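Long-range contact in protein adenylyltransferase MntA (Shewanella oneidensis MR-1, PDB 6M6U), which neutralises its cognate toxin HepT by transferring three AMP units in succession from ATP onto a toxin tyrosine: residues N37-L50 with L62-R76. The protein carries 2 engineered substitutions. Sequence-based numbering, arbitrary orientation.
Sequences NSEIEIAVLAADTL and LASALDSDVDLVDLR. Engineered in segment 37-50: Glu39 (natural residue Asp), Glu41 (natural residue Asp).
Arg76 holds the C-terminal end of strand 40-46 by gripping Ala46 side-on. Its NE and NH2 both donate to Ala46 O, each at 2.8 Å, and this oxygen lies in the guanidinium plane. The side chain leaves with CG anti to the backbone N and bends at chi3 (-74°), which brings the edge of the guanidinium to Ala46 O. Ala47 O lies over one face of the group and Leu45 CD1 over the other. Thr49 CG2 packs at about a right angle on the aliphatic part, 3.5 Å from Arg76 CD.

Asp74 ties the 47-50 loop to its own strand end. With chi1 at 180° its carboxylate reaches across to that loop, where OD2 accepts from Leu50 N at 3.0 Å, from above the carboxylate plane. OD1 takes Arg76 N in an Asx turn. Both carboxylate oxygens thus fix backbone.

Between the strands, six backbone hydrogen bonds run from Ile40 N to Leu75 N. Ile40, Ile42, Val44, Val70 and Leu72 share one face. Ile42 CD1 reaches Leu62 CD2 of helix 52-66 at 3.6 Å, and Ile40 CD1 meets Leu66 CD1. Leu13 of helix 6-16 also packs on Ile42 and Val44.

On the other face, Ala43 CB rests on Leu75 CD2 at 3.8 Å. There the engineered Glu41 lies beside Asp71. The engineered Glu39, just before the strand, brings OE1 to 3.6 Å from Asp71 CB. Both replace aspartates of the GSX(10)DXD motif; in the natural protein these, with Asp71, bind magnesium. This is a right-handed beta-alpha-beta crossover of the polymerase beta-type nucleotidyltransferase fold, which places the three metal-binding acidic positions on, or just ahead of, two adjacent parallel strands.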
ATOM      1  N   ASN E  37     -10.496  -8.630   7.232  1.00124.50           N
ATOM      2  CA  ASN E  37     -10.418  -8.399   5.799  1.00118.69           C
ATOM      3  C   ASN E  37      -9.725  -9.546   5.077  1.00110.60           C
ATOM      4  O   ASN E  37      -9.388  -9.409   3.896  1.00107.13           O
ATOM      5  CB  ASN E  37      -9.685  -7.080   5.522  1.00118.45           C
ATOM      6  CG  ASN E  37      -8.367  -6.966   6.283  1.00116.11           C
ATOM      7  OD1 ASN E  37      -7.375  -7.607   5.931  1.00113.88           O
ATOM      8  ND2 ASN E  37      -8.353  -6.140   7.324  1.00114.88           N
ATOM      9  N   SER E  38      -9.518 -10.671   5.762  1.00105.67           N
ATOM     10  CA  SER E  38      -8.688 -11.746   5.238  1.00100.06           C
ATOM     11  C   SER E  38      -9.317 -12.376   4.003  1.00 91.12           C
ATOM     12  O   SER E  38     -10.540 -12.515   3.902  1.00 90.02           O
ATOM     13  CB  SER E  38      -8.461 -12.811   6.311  1.00100.38           C
ATOM     14  OG  SER E  38      -9.690 -13.312   6.809  1.00 98.86           O
ATOM     15  N   GLU E  39      -8.461 -12.768   3.064  1.00 74.10           N
ATOM     16  CA  GLU E  39      -8.929 -13.341   1.814  1.00 58.76           C
ATOM     17  C   GLU E  39      -9.506 -14.733   2.033  1.00 49.22           C
ATOM     18  O   GLU E  39      -9.122 -15.457   2.953  1.00 47.57           O
ATOM     19  CB  GLU E  39      -7.793 -13.428   0.797  1.00 59.82           C
ATOM     20  CG  GLU E  39      -7.020 -12.145   0.584  1.00 66.31           C
ATOM     21  CD  GLU E  39      -6.002 -12.267  -0.537  1.00 69.99           C
ATOM     22  OE1 GLU E  39      -6.388 -12.099  -1.717  1.00 65.15           O
ATOM     23  OE2 GLU E  39      -4.819 -12.544  -0.238  1.00 74.06           O
ATOM     24  N   ILE E  40     -10.448 -15.096   1.172  1.00 43.40           N
ATOM     25  CA  ILE E  40     -10.817 -16.492   0.985  1.00 37.37           C
ATOM     26  C   ILE E  40      -9.790 -17.096   0.037  1.00 43.28           C
ATOM     27  O   ILE E  40      -9.563 -16.577  -1.062  1.00 45.13           O
ATOM     28  CB  ILE E  40     -12.244 -16.615   0.433  1.00 39.95           C
ATOM     29  CG1 ILE E  40     -13.225 -15.883   1.356  1.00 38.19           C
ATOM     30  CG2 ILE E  40     -12.638 -18.075   0.278  1.00 39.61           C
ATOM     31  CD1 ILE E  40     -14.569 -15.629   0.740  1.00 40.14           C
ATOM     32  N   GLU E  41      -9.132 -18.166   0.477  1.00 40.28           N
ATOM     33  CA  GLU E  41      -8.051 -18.792  -0.271  1.00 40.84           C
ATOM     34  C   GLU E  41      -8.559 -20.093  -0.873  1.00 41.23           C
ATOM     35  O   GLU E  41      -8.963 -21.009  -0.145  1.00 36.85           O
ATOM     36  CB  GLU E  41      -6.833 -19.026   0.623  1.00 44.69           C
ATOM     37  CG  GLU E  41      -6.103 -17.737   0.992  1.00 47.65           C
ATOM     38  CD  GLU E  41      -5.111 -17.907   2.127  1.00 62.34           C
ATOM     39  OE1 GLU E  41      -3.991 -18.410   1.889  1.00 70.48           O
ATOM     40  OE2 GLU E  41      -5.454 -17.532   3.268  1.00 70.70           O
ATOM     41  N   ILE E  42      -8.547 -20.167  -2.200  1.00 41.62           N
ATOM     42  CA  ILE E  42      -9.081 -21.302  -2.940  1.00 38.61           C
ATOM     43  C   ILE E  42      -8.010 -21.812  -3.894  1.00 38.29           C
ATOM     44  O   ILE E  42      -7.332 -21.024  -4.564  1.00 39.83           O
ATOM     45  CB  ILE E  42     -10.360 -20.917  -3.713  1.00 41.35           C
ATOM     46  CG1 ILE E  42     -11.403 -20.346  -2.753  1.00 35.26           C
ATOM     47  CG2 ILE E  42     -10.922 -22.124  -4.471  1.00 44.75           C
ATOM     48  CD1 ILE E  42     -12.460 -19.514  -3.440  1.00 36.36           C
ATOM     49  N   ALA E  43      -7.857 -23.129  -3.952  1.00 32.49           N
ATOM     50  CA  ALA E  43      -6.909 -23.776  -4.841  1.00 36.05           C
ATOM     51  C   ALA E  43      -7.663 -24.700  -5.786  1.00 38.46           C
ATOM     52  O   ALA E  43      -8.620 -25.369  -5.384  1.00 43.51           O
ATOM     53  CB  ALA E  43      -5.859 -24.568  -4.059  1.00 33.60           C
ATOM     54  N   VAL E  44      -7.230 -24.731  -7.040  1.00 36.31           N
ATOM     55  CA  VAL E  44      -7.858 -25.564  -8.053  1.00 38.50           C
ATOM     56  C   VAL E  44      -6.774 -26.306  -8.816  1.00 43.32           C
ATOM     57  O   VAL E  44      -5.651 -25.819  -8.985  1.00 44.89           O
ATOM     58  CB  VAL E  44      -8.738 -24.747  -9.028  1.00 33.50           C
ATOM     59  CG1 VAL E  44      -9.995 -24.265  -8.325  1.00 32.05           C
ATOM     60  CG2 VAL E  44      -7.957 -23.569  -9.587  1.00 31.73           C
ATOM     61  N   LEU E  45      -7.117 -27.507  -9.259  1.00 47.35           N
ATOM     62  CA  LEU E  45      -6.320 -28.251 -10.218  1.00 44.45           C
ATOM     63  C   LEU E  45      -7.203 -28.528 -11.420  1.00 45.31           C
ATOM     64  O   LEU E  45      -8.304 -29.071 -11.273  1.00 47.95           O
ATOM     65  CB  LEU E  45      -5.788 -29.560  -9.627  1.00 45.34           C
ATOM     66  CG  LEU E  45      -4.830 -30.358 -10.522  1.00 43.55           C
ATOM     67  CD1 LEU E  45      -3.522 -29.602 -10.729  1.00 40.38           C
ATOM     68  CD2 LEU E  45      -4.565 -31.736  -9.941  1.00 36.95           C
ATOM     69  N   ALA E  46      -6.739 -28.126 -12.592  1.00 45.56           N
ATOM     70  CA  ALA E  46      -7.377 -28.450 -13.854  1.00 44.95           C
ATOM     71  C   ALA E  46      -6.400 -29.252 -14.706  1.00 47.98           C
ATOM     72  O   ALA E  46      -5.220 -29.395 -14.368  1.00 47.89           O
ATOM     73  CB  ALA E  46      -7.830 -27.181 -14.586  1.00 30.36           C
ATOM     74  N   ALA E  47      -6.901 -29.773 -15.829  1.00 48.78           N
ATOM     75  CA  ALA E  47      -6.046 -30.545 -16.727  1.00 52.12           C
ATOM     76  C   ALA E  47      -4.884 -29.705 -17.247  1.00 55.97           C
ATOM     77  O   ALA E  47      -3.747 -30.187 -17.326  1.00 56.21           O
ATOM     78  CB  ALA E  47      -6.865 -31.105 -17.891  1.00 48.93           C
ATOM     79  N   ASP E  48      -5.146 -28.451 -17.604  1.00 58.95           N
ATOM     80  CA  ASP E  48      -4.112 -27.518 -18.022  1.00 60.74           C
ATOM     81  C   ASP E  48      -3.884 -26.462 -16.950  1.00 59.24           C
ATOM     82  O   ASP E  48      -4.745 -26.203 -16.102  1.00 55.37           O
ATOM     83  CB  ASP E  48      -4.478 -26.811 -19.333  1.00 69.71           C
ATOM     84  CG  ASP E  48      -4.808 -27.772 -20.446  1.00 84.06           C
ATOM     85  OD1 ASP E  48      -5.729 -27.462 -21.233  1.00 89.47           O
ATOM     86  OD2 ASP E  48      -4.155 -28.833 -20.542  1.00 90.63           O
ATOM     87  N   THR E  49      -2.707 -25.845 -17.010  1.00 61.21           N
ATOM     88  CA  THR E  49      -2.475 -24.632 -16.244  1.00 61.91           C
ATOM     89  C   THR E  49      -3.442 -23.556 -16.717  1.00 63.17           C
ATOM     90  O   THR E  49      -3.713 -23.426 -17.914  1.00 66.72           O
ATOM     91  CB  THR E  49      -1.038 -24.140 -16.422  1.00 64.40           C
ATOM     92  OG1 THR E  49      -0.847 -23.746 -17.783  1.00 74.35           O
ATOM     93  CG2 THR E  49      -0.036 -25.226 -16.078  1.00 64.13           C
ATOM     94  N   LEU E  50      -3.976 -22.792 -15.771  1.00 55.44           N
ATOM     95  CA  LEU E  50      -4.828 -21.673 -16.128  1.00 49.23           C
ATOM     96  C   LEU E  50      -3.968 -20.526 -16.632  1.00 45.89           C
ATOM     97  O   LEU E  50      -2.815 -20.367 -16.224  1.00 46.37           O
ATOM     98  CB  LEU E  50      -5.654 -21.199 -14.930  1.00 48.51           C
ATOM     99  CG  LEU E  50      -6.322 -22.224 -14.008  1.00 57.63           C
ATOM    100  CD1 LEU E  50      -7.231 -21.513 -13.014  1.00 61.90           C
ATOM    101  CD2 LEU E  50      -7.096 -23.282 -14.780  1.00 60.09           C
ATOM    102  N   LEU E  62     -15.255 -14.310  -8.340  1.00 36.45           N
ATOM    103  CA  LEU E  62     -15.646 -14.943  -7.084  1.00 40.13           C
ATOM    104  C   LEU E  62     -15.707 -13.921  -5.959  1.00 40.36           C
ATOM    105  O   LEU E  62     -16.636 -13.936  -5.143  1.00 39.38           O
ATOM    106  CB  LEU E  62     -14.669 -16.060  -6.720  1.00 46.17           C
ATOM    107  CG  LEU E  62     -15.061 -17.476  -7.134  1.00 53.10           C
ATOM    108  CD1 LEU E  62     -14.977 -17.617  -8.640  1.00 61.20           C
ATOM    109  CD2 LEU E  62     -14.185 -18.502  -6.437  1.00 50.99           C
ATOM    110  N   ALA E  63     -14.719 -13.026  -5.903  1.00 36.45           N
ATOM    111  CA  ALA E  63     -14.691 -12.005  -4.862  1.00 39.57           C
ATOM    112  C   ALA E  63     -15.977 -11.185  -4.860  1.00 41.28           C
ATOM    113  O   ALA E  63     -16.538 -10.899  -3.796  1.00 39.06           O
ATOM    114  CB  ALA E  63     -13.470 -11.104  -5.051  1.00 33.80           C
ATOM    115  N   SER E  64     -16.474 -10.829  -6.045  1.00 37.39           N
ATOM    116  CA  SER E  64     -17.715 -10.071  -6.134  1.00 39.13           C
ATOM    117  C   SER E  64     -18.919 -10.919  -5.741  1.00 46.78           C
ATOM    118  O   SER E  64     -19.861 -10.420  -5.116  1.00 49.92           O
ATOM    119  CB  SER E  64     -17.878  -9.520  -7.548  1.00 46.51           C
ATOM    120  OG  SER E  64     -19.137  -8.892  -7.708  1.00 62.69           O
ATOM    121  N   ALA E  65     -18.915 -12.204  -6.100  1.00 51.71           N
ATOM    122  CA  ALA E  65     -20.042 -13.060  -5.743  1.00 49.87           C
ATOM    123  C   ALA E  65     -20.083 -13.337  -4.247  1.00 50.42           C
ATOM    124  O   ALA E  65     -21.169 -13.435  -3.665  1.00 57.99           O
ATOM    125  CB  ALA E  65     -19.974 -14.371  -6.524  1.00 44.37           C
ATOM    126  N   LEU E  66     -18.919 -13.448  -3.611  1.00 50.81           N
ATOM    127  CA  LEU E  66     -18.800 -13.763  -2.195  1.00 46.59           C
ATOM    128  C   LEU E  66     -18.702 -12.533  -1.309  1.00 47.11           C
ATOM    129  O   LEU E  66     -18.693 -12.682  -0.082  1.00 50.86           O
ATOM    130  CB  LEU E  66     -17.564 -14.637  -1.955  1.00 42.17           C
ATOM    131  CG  LEU E  66     -17.592 -16.017  -2.598  1.00 42.25           C
ATOM    132  CD1 LEU E  66     -16.200 -16.639  -2.578  1.00 42.52           C
ATOM    133  CD2 LEU E  66     -18.588 -16.893  -1.866  1.00 38.41           C
ATOM    134  N   ASP E  67     -18.597 -11.339  -1.897  1.00 45.55           N
ATOM    135  CA  ASP E  67     -18.448 -10.091  -1.151  1.00 44.42           C
ATOM    136  C   ASP E  67     -17.262 -10.159  -0.188  1.00 45.71           C
ATOM    137  O   ASP E  67     -17.350  -9.777   0.983  1.00 45.74           O
ATOM    138  CB  ASP E  67     -19.737  -9.743  -0.406  1.00 53.92           C
ATOM    139  CG  ASP E  67     -19.726  -8.330   0.136  1.00 63.76           C
ATOM    140  OD1 ASP E  67     -19.194  -7.434  -0.557  1.00 55.67           O
ATOM    141  OD2 ASP E  67     -20.230  -8.124   1.263  1.00 76.32           O
ATOM    142  N   SER E  68     -16.134 -10.654  -0.695  1.00 43.45           N
ATOM    143  CA  SER E  68     -14.932 -10.791   0.116  1.00 45.12           C
ATOM    144  C   SER E  68     -13.742 -10.975  -0.812  1.00 45.71           C
ATOM    145  O   SER E  68     -13.887 -11.433  -1.945  1.00 47.90           O
ATOM    146  CB  SER E  68     -15.045 -11.971   1.088  1.00 53.20           C
ATOM    147  OG  SER E  68     -13.824 -12.191   1.771  1.00 64.05           O
ATOM    148  N   ASP E  69     -12.560 -10.613  -0.320  1.00 42.66           N
ATOM    149  CA  ASP E  69     -11.354 -10.807  -1.109  1.00 42.21           C
ATOM    150  C   ASP E  69     -11.087 -12.294  -1.308  1.00 41.10           C
ATOM    151  O   ASP E  69     -11.199 -13.098  -0.379  1.00 43.47           O
ATOM    152  CB  ASP E  69     -10.154 -10.134  -0.444  1.00 44.49           C
ATOM    153  CG  ASP E  69     -10.203  -8.618  -0.544  1.00 51.56           C
ATOM    154  OD1 ASP E  69     -10.917  -8.102  -1.434  1.00 54.08           O
ATOM    155  OD2 ASP E  69      -9.527  -7.943   0.264  1.00 51.07           O
ATOM    156  N   VAL E  70     -10.752 -12.662  -2.536  1.00 34.51           N
ATOM    157  CA  VAL E  70     -10.509 -14.048  -2.897  1.00 37.61           C
ATOM    158  C   VAL E  70      -9.112 -14.150  -3.488  1.00 38.22           C
ATOM    159  O   VAL E  70      -8.687 -13.278  -4.256  1.00 38.65           O
ATOM    160  CB  VAL E  70     -11.573 -14.570  -3.884  1.00 35.20           C
ATOM    161  CG1 VAL E  70     -11.124 -15.890  -4.519  1.00 33.66           C
ATOM    162  CG2 VAL E  70     -12.905 -14.742  -3.166  1.00 33.04           C
ATOM    163  N   ASP E  71      -8.386 -15.189  -3.095  1.00 35.68           N
ATOM    164  CA  ASP E  71      -7.124 -15.541  -3.727  1.00 38.44           C
ATOM    165  C   ASP E  71      -7.291 -16.916  -4.353  1.00 39.66           C
ATOM    166  O   ASP E  71      -7.589 -17.889  -3.651  1.00 39.35           O
ATOM    167  CB  ASP E  71      -5.971 -15.536  -2.723  1.00 43.55           C
ATOM    168  CG  ASP E  71      -4.623 -15.757  -3.388  1.00 53.26           C
ATOM    169  OD1 ASP E  71      -3.735 -16.357  -2.748  1.00 58.68           O
ATOM    170  OD2 ASP E  71      -4.452 -15.331  -4.551  1.00 57.26           O
ATOM    171  N   LEU E  72      -7.125 -16.990  -5.671  1.00 41.99           N
ATOM    172  CA  LEU E  72      -7.345 -18.216  -6.426  1.00 35.07           C
ATOM    173  C   LEU E  72      -5.992 -18.757  -6.863  1.00 39.14           C
ATOM    174  O   LEU E  72      -5.260 -18.090  -7.606  1.00 35.83           O
ATOM    175  CB  LEU E  72      -8.257 -17.974  -7.629  1.00 29.23           C
ATOM    176  CG  LEU E  72      -8.501 -19.192  -8.522  1.00 33.56           C
ATOM    177  CD1 LEU E  72      -9.125 -20.352  -7.739  1.00 26.74           C
ATOM    178  CD2 LEU E  72      -9.384 -18.793  -9.698  1.00 35.50           C
ATOM    179  N   VAL E  73      -5.661 -19.953  -6.390  1.00 33.34           N
ATOM    180  CA  VAL E  73      -4.351 -20.554  -6.592  1.00 38.66           C
ATOM    181  C   VAL E  73      -4.499 -21.682  -7.601  1.00 36.54           C
ATOM    182  O   VAL E  73      -5.317 -22.590  -7.415  1.00 39.11           O
ATOM    183  CB  VAL E  73      -3.761 -21.063  -5.266  1.00 44.42           C
ATOM    184  CG1 VAL E  73      -2.652 -22.066  -5.525  1.00 49.94           C
ATOM    185  CG2 VAL E  73      -3.241 -19.896  -4.431  1.00 41.78           C
ATOM    186  N   ASP E  74      -3.728 -21.615  -8.682  1.00 37.16           N
ATOM    187  CA  ASP E  74      -3.644 -22.727  -9.620  1.00 42.95           C
ATOM    188  C   ASP E  74      -2.617 -23.716  -9.083  1.00 42.41           C
ATOM    189  O   ASP E  74      -1.422 -23.412  -9.033  1.00 43.73           O
ATOM    190  CB  ASP E  74      -3.269 -22.239 -11.017  1.00 43.87           C
ATOM    191  CG  ASP E  74      -3.164 -23.379 -12.032  1.00 52.34           C
ATOM    192  OD1 ASP E  74      -3.616 -24.507 -11.733  1.00 57.13           O
ATOM    193  OD2 ASP E  74      -2.636 -23.145 -13.139  1.00 55.64           O
ATOM    194  N   LEU E  75      -3.083 -24.900  -8.676  1.00 40.37           N
ATOM    195  CA  LEU E  75      -2.184 -25.885  -8.086  1.00 42.31           C
ATOM    196  C   LEU E  75      -1.127 -26.361  -9.076  1.00 47.78           C
ATOM    197  O   LEU E  75      -0.051 -26.806  -8.664  1.00 49.08           O
ATOM    198  CB  LEU E  75      -2.985 -27.073  -7.556  1.00 38.15           C
ATOM    199  CG  LEU E  75      -3.789 -26.780  -6.291  1.00 38.83           C
ATOM    200  CD1 LEU E  75      -4.743 -27.922  -5.971  1.00 34.19           C
ATOM    201  CD2 LEU E  75      -2.844 -26.530  -5.136  1.00 34.34           C
ATOM    202  N   ARG E  76      -1.408 -26.271 -10.379  1.00 50.35           N
ATOM    203  CA  ARG E  76      -0.498 -26.830 -11.371  1.00 53.90           C
ATOM    204  C   ARG E  76       0.766 -25.992 -11.535  1.00 55.45           C
ATOM    205  O   ARG E  76       1.781 -26.515 -12.002  1.00 58.40           O
ATOM    206  CB  ARG E  76      -1.220 -26.987 -12.712  1.00 50.58           C
ATOM    207  CG  ARG E  76      -0.505 -27.895 -13.697  1.00 50.46           C
ATOM    208  CD  ARG E  76      -1.398 -28.269 -14.878  1.00 51.03           C
ATOM    209  NE  ARG E  76      -2.427 -29.237 -14.511  1.00 53.22           N
ATOM    210  CZ  ARG E  76      -2.193 -30.534 -14.315  1.00 55.94           C
ATOM    211  NH1 ARG E  76      -0.960 -31.013 -14.440  1.00 52.17           N
ATOM    212  NH2 ARG E  76      -3.187 -31.354 -13.985  1.00 50.95           N
TER